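PDB 4AXH: (R)-specific secondary-alkylsulfatase, which hydrolyses secondary alkyl sulfates at a two-zinc site with strict inversion of configuration, turning (R)-sulfate esters into (S)-alcohols. Local coordinates for residues L146-T151 / I352-W357; I182-G187 / T308-P313; Q285-S290 / D295-L300; G289-S294 / A315-L320. All coordinates share one frame; numbering follows the deposited sequence.

From the N terminus, strand 144-147 leads into 146-151, whose partner 352-357 comes some 200 residues later; contact 1 therefore closes the longest loop, and the other three nest within it. Contact 2 joins the zinc-binding helix 182-185 to the loop after strand 305-307, and contact 3, nested within the span that contact 2 closes, forms the hairpin of strands 280-286 and 296-300. Contact 4 begins where the first segment of contact 3 ends, at the shared Gly289 and Ser290, and its segments alternate with those of contact 2. Contacts 1 and 2 meet at one zinc, contacts 2 and 4 at the other. Together they bring loops from both beta sheets of the metallo-beta-lactamase fold to the metal centre.

Contact 1: L146-T151 / I352-W357; sequences LIDTLT and IQQHNW. With ZN (zinc ion), chain C.
Gln354 reaches across from the 352-357 loop and sets its amide nitrogen between Ile147 and Asp148, at the end of strand 144-147. Two hydrogen bonds leave this one NE2. The first runs 3.0 Å from Gln354 NE2 to Asp148 OD2 and is fairly straight (161° at the hydrogen); the acceptor lies in the amide plane of Gln354, whereas the donor stands above the carboxylate plane, the two planes being 58° apart. The second, also 3.0 Å, goes from Gln354 NE2 to the backbone Ile147 O, which it meets from above the carbonyl plane. A bend at chi2 (-65°) folds the glutamine chain and brings its amide to this spot. At the other end of that amide, OE1 accepts hydrogen bonds from outside the contact, from Thr136 OG1 and Asn307 ND2, so both ends of the group are held.

Van der Waals packing is slight. Ile147 CG1 lies 3.7 Å from Gln354 CD, and Asp148 OD2 is 3.4 Å from Gln354 CG.

Metal binding belongs to the next residue of the loop. His355 NE2 sits 2.0 Å from the zinc of chain C, which it shares with Asp183, His184, Asp310 and a water.

Asp148 OD2 is also hydrogen-bonded to His184 ND1 and Ser178 OG. The carboxylate is thus a second-shell group that orients a zinc-binding imidazole and would be expected to make it more electron-rich, while Gln354, itself buried, donates to the same oxygen and should stabilise its negative charge.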
# COMPACT_ATOMS: atom_id res chain seq x y z
N LEU A 146 25.44 -18.77 -15.27
CA LEU A 146 24.01 -18.99 -15.15
C LEU A 146 23.29 -17.76 -14.65
O LEU A 146 23.75 -17.07 -13.74
CB LEU A 146 23.79 -20.13 -14.17
CG LEU A 146 23.49 -21.49 -14.70
CD1 LEU A 146 24.55 -21.99 -15.64
CD2 LEU A 146 23.33 -22.44 -13.55
N ILE A 147 22.15 -17.49 -15.25
CA ILE A 147 21.27 -16.44 -14.74
C ILE A 147 20.03 -17.16 -14.27
O ILE A 147 19.35 -17.79 -15.08
CB ILE A 147 21.12 -15.07 -15.49
CG1 ILE A 147 19.70 -14.52 -15.45
CG2 ILE A 147 21.75 -14.99 -16.90
CD1 ILE A 147 19.41 -13.80 -14.22
N ASP A 148 19.89 -17.21 -12.94
CA ASP A 148 18.88 -17.87 -12.12
C ASP A 148 19.05 -19.37 -11.97
O ASP A 148 19.75 -20.03 -12.77
CB ASP A 148 17.45 -17.40 -12.41
CG ASP A 148 17.27 -15.94 -12.08
OD1 ASP A 148 18.09 -15.39 -11.33
OD2 ASP A 148 16.32 -15.33 -12.61
N THR A 149 18.45 -19.92 -10.90
CA THR A 149 18.61 -21.33 -10.54
C THR A 149 17.27 -22.07 -10.35
O THR A 149 17.21 -23.08 -9.63
CB THR A 149 19.45 -21.39 -9.27
OG1 THR A 149 18.71 -20.76 -8.23
CG2 THR A 149 20.81 -20.69 -9.41
N LEU A 150 16.19 -21.56 -10.98
CA LEU A 150 14.82 -22.08 -10.89
C LEU A 150 14.28 -22.07 -9.42
O LEU A 150 14.93 -21.50 -8.54
CB LEU A 150 14.68 -23.45 -11.59
CG LEU A 150 15.21 -23.63 -13.03
CD1 LEU A 150 14.95 -25.04 -13.54
CD2 LEU A 150 14.59 -22.63 -13.99
N THR A 151 13.09 -22.67 -9.18
CA THR A 151 12.39 -22.67 -7.89
C THR A 151 12.88 -23.75 -6.93
O THR A 151 12.85 -23.55 -5.71
CB THR A 151 10.86 -22.89 -8.13
OG1 THR A 151 10.44 -22.15 -9.26
CG2 THR A 151 10.02 -22.51 -6.97
N ILE A 352 15.52 -11.48 -23.86
CA ILE A 352 15.21 -12.73 -23.14
C ILE A 352 14.65 -12.45 -21.74
O ILE A 352 14.82 -11.35 -21.21
CB ILE A 352 16.31 -13.82 -23.18
CG1 ILE A 352 17.56 -13.40 -22.41
CG2 ILE A 352 16.61 -14.27 -24.65
CD1 ILE A 352 18.44 -14.50 -22.00
N GLN A 353 13.94 -13.41 -21.17
CA GLN A 353 13.33 -13.22 -19.86
C GLN A 353 13.48 -14.45 -18.97
O GLN A 353 13.94 -15.49 -19.45
CB GLN A 353 11.85 -12.88 -20.03
CG GLN A 353 11.57 -11.54 -20.65
CD GLN A 353 10.46 -11.66 -21.61
OE1 GLN A 353 10.24 -12.70 -22.22
NE2 GLN A 353 9.76 -10.57 -21.78
N GLN A 354 13.06 -14.33 -17.71
CA GLN A 354 13.14 -15.43 -16.76
C GLN A 354 11.78 -16.13 -16.57
O GLN A 354 11.61 -17.02 -15.74
CB GLN A 354 13.84 -15.00 -15.46
CG GLN A 354 15.26 -14.43 -15.69
CD GLN A 354 16.19 -15.50 -16.24
OE1 GLN A 354 16.42 -15.63 -17.45
NE2 GLN A 354 16.76 -16.29 -15.37
N HIS A 355 10.83 -15.74 -17.40
CA HIS A 355 9.54 -16.36 -17.57
C HIS A 355 9.25 -16.17 -19.02
O HIS A 355 9.52 -15.09 -19.54
CB HIS A 355 8.44 -15.68 -16.74
CG HIS A 355 8.53 -15.97 -15.29
ND1 HIS A 355 8.30 -17.23 -14.81
CD2 HIS A 355 8.85 -15.16 -14.27
CE1 HIS A 355 8.47 -17.14 -13.50
NE2 HIS A 355 8.80 -15.91 -13.14
N ASN A 356 8.75 -17.23 -19.69
CA ASN A 356 8.35 -17.21 -21.11
C ASN A 356 9.44 -17.06 -22.17
O ASN A 356 10.63 -17.09 -21.87
CB ASN A 356 7.20 -16.25 -21.36
CG ASN A 356 6.13 -16.30 -20.31
OD1 ASN A 356 6.04 -15.42 -19.46
ND2 ASN A 356 5.30 -17.32 -20.34
N TRP A 357 9.00 -16.89 -23.42
CA TRP A 357 9.78 -16.88 -24.65
C TRP A 357 10.48 -15.55 -24.95
O TRP A 357 10.02 -14.48 -24.50
CB TRP A 357 8.88 -17.30 -25.86
CG TRP A 357 7.58 -16.57 -25.87
CD1 TRP A 357 7.33 -15.36 -26.42
CD2 TRP A 357 6.43 -16.92 -25.10
NE1 TRP A 357 6.05 -14.97 -26.10
CE2 TRP A 357 5.48 -15.90 -25.28
CE3 TRP A 357 6.11 -18.01 -24.25
CZ2 TRP A 357 4.20 -15.94 -24.68
CZ3 TRP A 357 4.87 -18.03 -23.62
CH2 TRP A 357 3.93 -17.01 -23.85
ZN ZN C . 9.77 -15.20 -11.56
O HOH W 1 9.13 -14.37 -9.73

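Contact 2: I182-G187 / T308-P313; sequences IDHFGG and TADNAP. With ZN (zinc ion), chain C; ZN (zinc ion), chain D.
Asp310 and His184, whose side chains run toward each other from opposite directions, take adjacent positions on the zinc of chain C. His184 NE2 binds this ion at 2.0 Å and Asp310 OD2 at 2.1 Å; the two ligand atoms lie 3.0 Å apart as neighbours in one coordination shell, and the ring and carboxylate planes are turned 59° from each other. Asp310 OD1 stays off the metal, 3.2 Å from His184 CE1. Asp183 adds OD2 at 2.2 Å from the same zinc, and its other oxygen, OD1, accepts a weak hydrogen bond from water 1. His355 and water 1 complete the five ligands.

Asp310 OD2 also binds the zinc of chain D, at 2.2 Å, so a single carboxylate oxygen bridges the pair, as does water 1. His179, His181 and Glu291 complete that second site. Asp183 and His184 close the His-X-His-X-Asp-His signature of the metallo-beta-lactamase superfamily, which begins at His179, and Asp310 is its bridging aspartate.

Behind this shell, Thr149, next to Asp148, makes a backbone hydrogen bond to His184. A bond from Gly186 N to Ile182 O (2.9 Å) closes the helical turn that carries both ligands. Asp310 occupies a type II' beta turn closed by Asn311 N to Thr308 O (2.8 Å), and the preceding Ala309 bonds through its backbone to Gln354. Further out, Asn311 is fixed by Asn297 and by Trp333 of helix 330-344.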
# COMPACT_ATOMS: atom_id res chain seq x y z
N ILE A 182 11.75 -16.62 -4.95
CA ILE A 182 12.06 -18.04 -4.79
C ILE A 182 12.18 -18.83 -6.10
O ILE A 182 12.94 -19.80 -6.16
CB ILE A 182 11.21 -18.77 -3.72
CG1 ILE A 182 10.67 -17.79 -2.65
CG2 ILE A 182 12.03 -19.90 -3.05
CD1 ILE A 182 9.38 -18.27 -1.80
N ASP A 183 11.49 -18.41 -7.16
CA ASP A 183 11.55 -19.07 -8.46
C ASP A 183 12.83 -18.73 -9.21
O ASP A 183 13.07 -19.21 -10.33
CB ASP A 183 10.28 -18.80 -9.31
CG ASP A 183 9.77 -17.36 -9.39
OD1 ASP A 183 9.88 -16.62 -8.38
OD2 ASP A 183 9.23 -16.98 -10.45
N HIS A 184 13.69 -17.92 -8.58
CA HIS A 184 14.93 -17.50 -9.19
C HIS A 184 16.18 -17.93 -8.44
O HIS A 184 17.21 -18.16 -9.09
CB HIS A 184 14.86 -16.01 -9.54
CG HIS A 184 13.73 -15.70 -10.47
ND1 HIS A 184 13.89 -15.79 -11.84
CD2 HIS A 184 12.44 -15.43 -10.19
CE1 HIS A 184 12.69 -15.55 -12.36
NE2 HIS A 184 11.79 -15.31 -11.41
N PHE A 185 16.10 -18.10 -7.10
CA PHE A 185 17.23 -18.55 -6.27
C PHE A 185 17.02 -19.95 -5.64
O PHE A 185 17.98 -20.55 -5.14
CB PHE A 185 17.54 -17.53 -5.15
CG PHE A 185 16.45 -17.26 -4.12
CD1 PHE A 185 16.20 -18.17 -3.10
CD2 PHE A 185 15.76 -16.06 -4.11
CE1 PHE A 185 15.19 -17.93 -2.15
CE2 PHE A 185 14.78 -15.79 -3.13
CZ PHE A 185 14.48 -16.73 -2.17
N GLY A 186 15.77 -20.42 -5.64
CA GLY A 186 15.32 -21.64 -4.98
C GLY A 186 16.04 -22.94 -5.23
O GLY A 186 16.04 -23.80 -4.36
N GLY A 187 16.61 -23.10 -6.41
CA GLY A 187 17.30 -24.32 -6.79
C GLY A 187 18.81 -24.26 -6.81
O GLY A 187 19.45 -25.22 -7.24
N THR A 308 15.55 -9.03 -19.03
CA THR A 308 14.72 -8.17 -18.18
C THR A 308 14.15 -8.86 -16.96
O THR A 308 13.15 -8.35 -16.41
CB THR A 308 13.59 -7.58 -19.00
OG1 THR A 308 12.72 -8.63 -19.40
CG2 THR A 308 14.10 -6.83 -20.22
N ALA A 309 14.73 -10.01 -16.53
CA ALA A 309 14.26 -10.77 -15.38
C ALA A 309 12.72 -10.97 -15.54
O ALA A 309 12.31 -11.49 -16.59
CB ALA A 309 14.59 -10.02 -14.08
N ASP A 310 11.90 -10.52 -14.55
CA ASP A 310 10.42 -10.55 -14.55
C ASP A 310 9.82 -9.14 -14.69
O ASP A 310 8.62 -8.94 -14.40
CB ASP A 310 9.88 -11.16 -13.26
CG ASP A 310 10.34 -12.55 -12.94
OD1 ASP A 310 11.13 -13.12 -13.73
OD2 ASP A 310 9.90 -13.09 -11.89
N ASN A 311 10.67 -8.16 -15.10
CA ASN A 311 10.29 -6.77 -15.24
C ASN A 311 9.36 -6.46 -16.40
O ASN A 311 8.67 -5.43 -16.37
CB ASN A 311 11.52 -5.89 -15.27
CG ASN A 311 12.29 -6.03 -14.00
OD1 ASN A 311 11.73 -5.96 -12.90
ND2 ASN A 311 13.57 -6.34 -14.14
N ALA A 312 9.36 -7.31 -17.44
CA ALA A 312 8.51 -7.06 -18.59
C ALA A 312 8.14 -8.37 -19.27
O ALA A 312 8.52 -8.60 -20.41
CB ALA A 312 9.22 -6.12 -19.57
N PRO A 313 7.34 -9.24 -18.61
CA PRO A 313 6.99 -10.51 -19.25
C PRO A 313 5.83 -10.40 -20.26
O PRO A 313 5.12 -9.39 -20.28
CB PRO A 313 6.64 -11.40 -18.05
CG PRO A 313 6.09 -10.48 -17.04
CD PRO A 313 6.75 -9.14 -17.26
ZN ZN C . 9.77 -15.20 -11.56
ZN ZN D . 9.85 -12.41 -9.81
O HOH W 1 9.13 -14.37 -9.73

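Contact 3: Q285-S290 / D295-L300; sequences QLTLGS and DMNIYL
Gln285 and Asn297 form an antiparallel hydrogen-bonded pair, with Gln285 N to Asn297 O at 3.0 Å and Asn297 N to Gln285 O at 2.9 Å, followed by the non-hydrogen-bonded pair of Leu286 and Met296 and by a further bond from Thr287 N to Asp295 O (2.9 Å) where the strands run out.

The side chains of Gln285 and Asn297 lie alongside each other on one face of the sheet, pointing the same way. Gln285 runs out extended from a chi1 of 171°, which carries its OE1 to 2.9 Å from Asn297 ND2. This bond is nearly straight (168°) and lies in the amide plane of Asn297, but it meets the Gln285 carbonyl from above, the amide planes being 62° apart. Thr287 CG2 packs against Asn297 ND2 at 3.4 Å. The other end of the asparagine amide, OD1, accepts from Asn311 ND2. On the opposite face Leu286 and Met296 touch only loosely; Pro207 packs against both.

Beyond the strands, Thr287 begins a type II beta turn ending at Ser290, and Asp295 folds back against it. Asp295 OD2 lies 3.0 Å from Thr287 OG1 and 2.9 Å from Ser290 OG.

The hairpin 280-286/296-300 therefore ends in a buried polar cluster. Asp295 also touches His179, a ligand of the chain D zinc, while Asn297 holds Asn311, next to the bridging Asp310; Asp295 is thus a second-shell residue and Asn297 lies one step further out, which probably couples the hairpin end to the metal centre.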
# COMPACT_ATOMS: atom_id res chain seq x y z
N GLN A 285 21.67 -3.61 -14.54
CA GLN A 285 20.91 -2.38 -14.32
C GLN A 285 19.98 -2.58 -13.13
O GLN A 285 19.03 -3.36 -13.25
CB GLN A 285 20.09 -2.00 -15.57
CG GLN A 285 19.10 -0.83 -15.32
CD GLN A 285 17.95 -0.71 -16.31
OE1 GLN A 285 17.68 -1.62 -17.12
NE2 GLN A 285 17.24 0.41 -16.21
N LEU A 286 20.22 -1.88 -12.01
CA LEU A 286 19.37 -2.02 -10.84
C LEU A 286 17.95 -1.51 -11.11
O LEU A 286 17.78 -0.36 -11.49
CB LEU A 286 19.97 -1.24 -9.65
CG LEU A 286 21.11 -1.88 -8.83
CD1 LEU A 286 21.55 -0.93 -7.72
CD2 LEU A 286 20.69 -3.16 -8.18
N THR A 287 16.94 -2.37 -10.92
CA THR A 287 15.51 -2.01 -11.07
C THR A 287 14.79 -2.19 -9.73
O THR A 287 13.71 -2.77 -9.68
CB THR A 287 14.84 -2.77 -12.21
OG1 THR A 287 14.91 -4.14 -11.92
CG2 THR A 287 15.47 -2.51 -13.55
N LEU A 288 15.40 -1.67 -8.66
CA LEU A 288 14.89 -1.81 -7.29
C LEU A 288 13.51 -1.26 -7.02
O LEU A 288 13.24 -0.08 -7.27
CB LEU A 288 15.88 -1.31 -6.22
CG LEU A 288 17.37 -1.74 -6.34
CD1 LEU A 288 18.20 -1.07 -5.27
CD2 LEU A 288 17.55 -3.26 -6.27
N GLY A 289 12.64 -2.16 -6.52
CA GLY A 289 11.28 -1.86 -6.12
C GLY A 289 10.17 -2.06 -7.14
O GLY A 289 8.98 -1.83 -6.82
N SER A 290 10.52 -2.43 -8.39
CA SER A 290 9.51 -2.66 -9.44
C SER A 290 8.78 -4.02 -9.20
O SER A 290 8.01 -4.11 -8.27
CB SER A 290 10.13 -2.50 -10.83
OG SER A 290 11.23 -3.36 -11.03
N ASP A 295 16.08 -6.21 -7.25
CA ASP A 295 15.83 -6.55 -8.66
C ASP A 295 16.80 -5.87 -9.62
O ASP A 295 17.31 -4.80 -9.34
CB ASP A 295 14.38 -6.09 -8.97
CG ASP A 295 13.73 -6.51 -10.26
OD1 ASP A 295 14.14 -7.55 -10.83
OD2 ASP A 295 12.78 -5.83 -10.68
N MET A 296 16.99 -6.48 -10.80
CA MET A 296 17.87 -5.95 -11.83
C MET A 296 17.69 -6.61 -13.18
O MET A 296 17.22 -7.74 -13.27
CB MET A 296 19.36 -6.00 -11.40
CG MET A 296 19.96 -7.38 -11.35
SD MET A 296 21.53 -7.31 -10.51
CE MET A 296 22.09 -9.03 -10.70
N ASN A 297 18.15 -5.92 -14.24
CA ASN A 297 18.18 -6.44 -15.61
C ASN A 297 19.64 -6.76 -15.94
O ASN A 297 20.56 -6.25 -15.30
CB ASN A 297 17.62 -5.42 -16.62
CG ASN A 297 16.17 -5.07 -16.44
OD1 ASN A 297 15.32 -5.92 -16.15
ND2 ASN A 297 15.84 -3.81 -16.66
N ILE A 298 19.87 -7.63 -16.89
CA ILE A 298 21.21 -8.03 -17.27
C ILE A 298 21.38 -7.90 -18.77
O ILE A 298 20.68 -8.57 -19.53
CB ILE A 298 21.56 -9.45 -16.74
CG1 ILE A 298 21.31 -9.58 -15.23
CG2 ILE A 298 23.02 -9.85 -17.10
CD1 ILE A 298 20.11 -10.30 -14.88
N TYR A 299 22.26 -7.00 -19.20
CA TYR A 299 22.54 -6.82 -20.62
C TYR A 299 23.84 -7.58 -20.94
O TYR A 299 24.72 -7.69 -20.09
CB TYR A 299 22.57 -5.32 -21.02
CG TYR A 299 23.00 -5.04 -22.45
CD1 TYR A 299 22.15 -5.31 -23.52
CD2 TYR A 299 24.22 -4.43 -22.72
CE1 TYR A 299 22.53 -5.03 -24.83
CE2 TYR A 299 24.60 -4.12 -24.03
CZ TYR A 299 23.76 -4.43 -25.08
OH TYR A 299 24.19 -4.19 -26.36
N LEU A 300 23.89 -8.17 -22.12
CA LEU A 300 25.03 -8.91 -22.59
C LEU A 300 25.61 -8.17 -23.78
O LEU A 300 25.18 -8.39 -24.93
CB LEU A 300 24.67 -10.37 -22.93
CG LEU A 300 24.13 -11.16 -21.76
CD1 LEU A 300 23.69 -12.54 -22.19
CD2 LEU A 300 25.15 -11.24 -20.63

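Contact 4: G289-S294 / A315-L320; sequences GSEAPS and AMHNLL. With ZN (zinc ion), chain D.
Glu291 and His317 cross at a slant, the carboxylate and imidazole planes 47° apart. The imidazole meets the bend of the glutamate chain: His317 NE2 is 3.4 Å from Glu291 CG, and His317 CD2 is 3.6 Å from the same carbon. Although CG leaves the backbone anti to N, the turn at chi2 (-94°) swings the carboxylate round to face both the histidine and the metal.

One oxygen serves both. Glu291 OE2 binds the zinc of chain D at 2.2 Å and accepts from His317 NE2 a long, weak hydrogen bond (3.3 Å, with only 124° at the hydrogen). Its companion Glu291 OE1 stays 3.0 Å from the metal, so OE2 carries the coordination.

The other ring nitrogen is held within the same segment: His317 ND1 accepts from Asn318 N at 2.9 Å, a bond lying in the ring plane, which limits rotation of the imidazole. Tyr417 meets this ring with its plane at about a right angle, and Tyr376 and Asn423 hold the His317 backbone. Beyond, Leu320 packs on Phe434 of the second subunit.

His179, His181, Asp310 and water 1 complete the zinc shell around Glu291. Asn318, Leu319, Leu320 and Tyr417 belong to the sulfate-binding site, so His317 stands where the metal centre of this type III sulfatase adjoins the pocket for the sulfate group.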
# COMPACT_ATOMS: atom_id res chain seq x y z
N GLY A 289 12.64 -2.16 -6.52
CA GLY A 289 11.28 -1.86 -6.12
C GLY A 289 10.17 -2.06 -7.14
O GLY A 289 8.98 -1.83 -6.82
N SER A 290 10.52 -2.43 -8.39
CA SER A 290 9.51 -2.66 -9.44
C SER A 290 8.78 -4.02 -9.20
O SER A 290 8.01 -4.11 -8.27
CB SER A 290 10.13 -2.50 -10.83
OG SER A 290 11.23 -3.36 -11.03
N GLU A 291 9.07 -5.08 -10.00
CA GLU A 291 8.48 -6.40 -9.83
C GLU A 291 8.94 -7.07 -8.49
O GLU A 291 8.21 -7.90 -7.93
CB GLU A 291 8.82 -7.27 -11.06
CG GLU A 291 8.14 -8.62 -11.07
CD GLU A 291 8.97 -9.73 -10.47
OE1 GLU A 291 10.19 -9.51 -10.26
OE2 GLU A 291 8.43 -10.84 -10.27
N ALA A 292 10.16 -6.74 -8.00
CA ALA A 292 10.72 -7.26 -6.76
C ALA A 292 11.51 -6.17 -6.05
O ALA A 292 12.07 -5.31 -6.73
CB ALA A 292 11.63 -8.45 -7.03
N PRO A 293 11.59 -6.19 -4.69
CA PRO A 293 12.36 -5.15 -3.96
C PRO A 293 13.85 -5.09 -4.31
O PRO A 293 14.41 -4.00 -4.47
CB PRO A 293 12.13 -5.49 -2.50
CG PRO A 293 10.86 -6.27 -2.50
CD PRO A 293 10.95 -7.11 -3.74
N SER A 294 14.48 -6.27 -4.45
CA SER A 294 15.88 -6.42 -4.85
C SER A 294 15.75 -7.00 -6.23
O SER A 294 15.25 -8.12 -6.38
CB SER A 294 16.62 -7.36 -3.89
OG SER A 294 18.00 -7.25 -4.13
N ALA A 315 2.72 -10.86 -20.54
CA ALA A 315 1.43 -10.81 -19.85
C ALA A 315 1.52 -9.66 -18.87
O ALA A 315 2.63 -9.26 -18.51
CB ALA A 315 1.17 -12.10 -19.08
N MET A 316 0.38 -9.11 -18.46
CA MET A 316 0.35 -8.05 -17.47
C MET A 316 0.77 -8.68 -16.15
O MET A 316 0.33 -9.79 -15.86
CB MET A 316 -1.07 -7.45 -17.33
CG MET A 316 -1.10 -6.22 -16.45
SD MET A 316 -2.71 -5.48 -16.24
CE MET A 316 -2.70 -4.19 -17.52
N HIS A 317 1.68 -8.04 -15.40
CA HIS A 317 2.11 -8.60 -14.11
C HIS A 317 1.22 -8.02 -13.00
O HIS A 317 0.31 -7.21 -13.27
CB HIS A 317 3.60 -8.33 -13.86
CG HIS A 317 4.35 -9.40 -13.11
ND1 HIS A 317 3.80 -10.03 -11.99
CD2 HIS A 317 5.61 -9.85 -13.29
CE1 HIS A 317 4.73 -10.86 -11.54
NE2 HIS A 317 5.84 -10.79 -12.29
N ASN A 318 1.45 -8.43 -11.75
CA ASN A 318 0.63 -7.95 -10.64
C ASN A 318 1.19 -6.72 -9.97
O ASN A 318 2.40 -6.65 -9.73
CB ASN A 318 0.47 -9.04 -9.59
CG ASN A 318 -0.47 -10.16 -9.95
OD1 ASN A 318 -1.70 -9.97 -10.18
ND2 ASN A 318 0.08 -11.36 -9.91
N LEU A 319 0.32 -5.79 -9.59
CA LEU A 319 0.69 -4.65 -8.75
C LEU A 319 0.35 -5.08 -7.31
O LEU A 319 0.94 -4.59 -6.35
CB LEU A 319 -0.03 -3.35 -9.16
CG LEU A 319 0.42 -2.77 -10.48
CD1 LEU A 319 -0.44 -1.60 -10.89
CD2 LEU A 319 1.92 -2.42 -10.47
N LEU A 320 -0.60 -6.03 -7.18
CA LEU A 320 -1.07 -6.66 -5.94
C LEU A 320 -1.29 -8.14 -6.20
O LEU A 320 -2.35 -8.51 -6.73
CB LEU A 320 -2.37 -5.99 -5.38
CG LEU A 320 -2.85 -6.49 -4.00
CD1 LEU A 320 -2.02 -5.90 -2.89
CD2 LEU A 320 -4.30 -6.17 -3.76
ZN ZN D . 9.85 -12.41 -9.81
O HOH W 1 9.13 -14.37 -9.73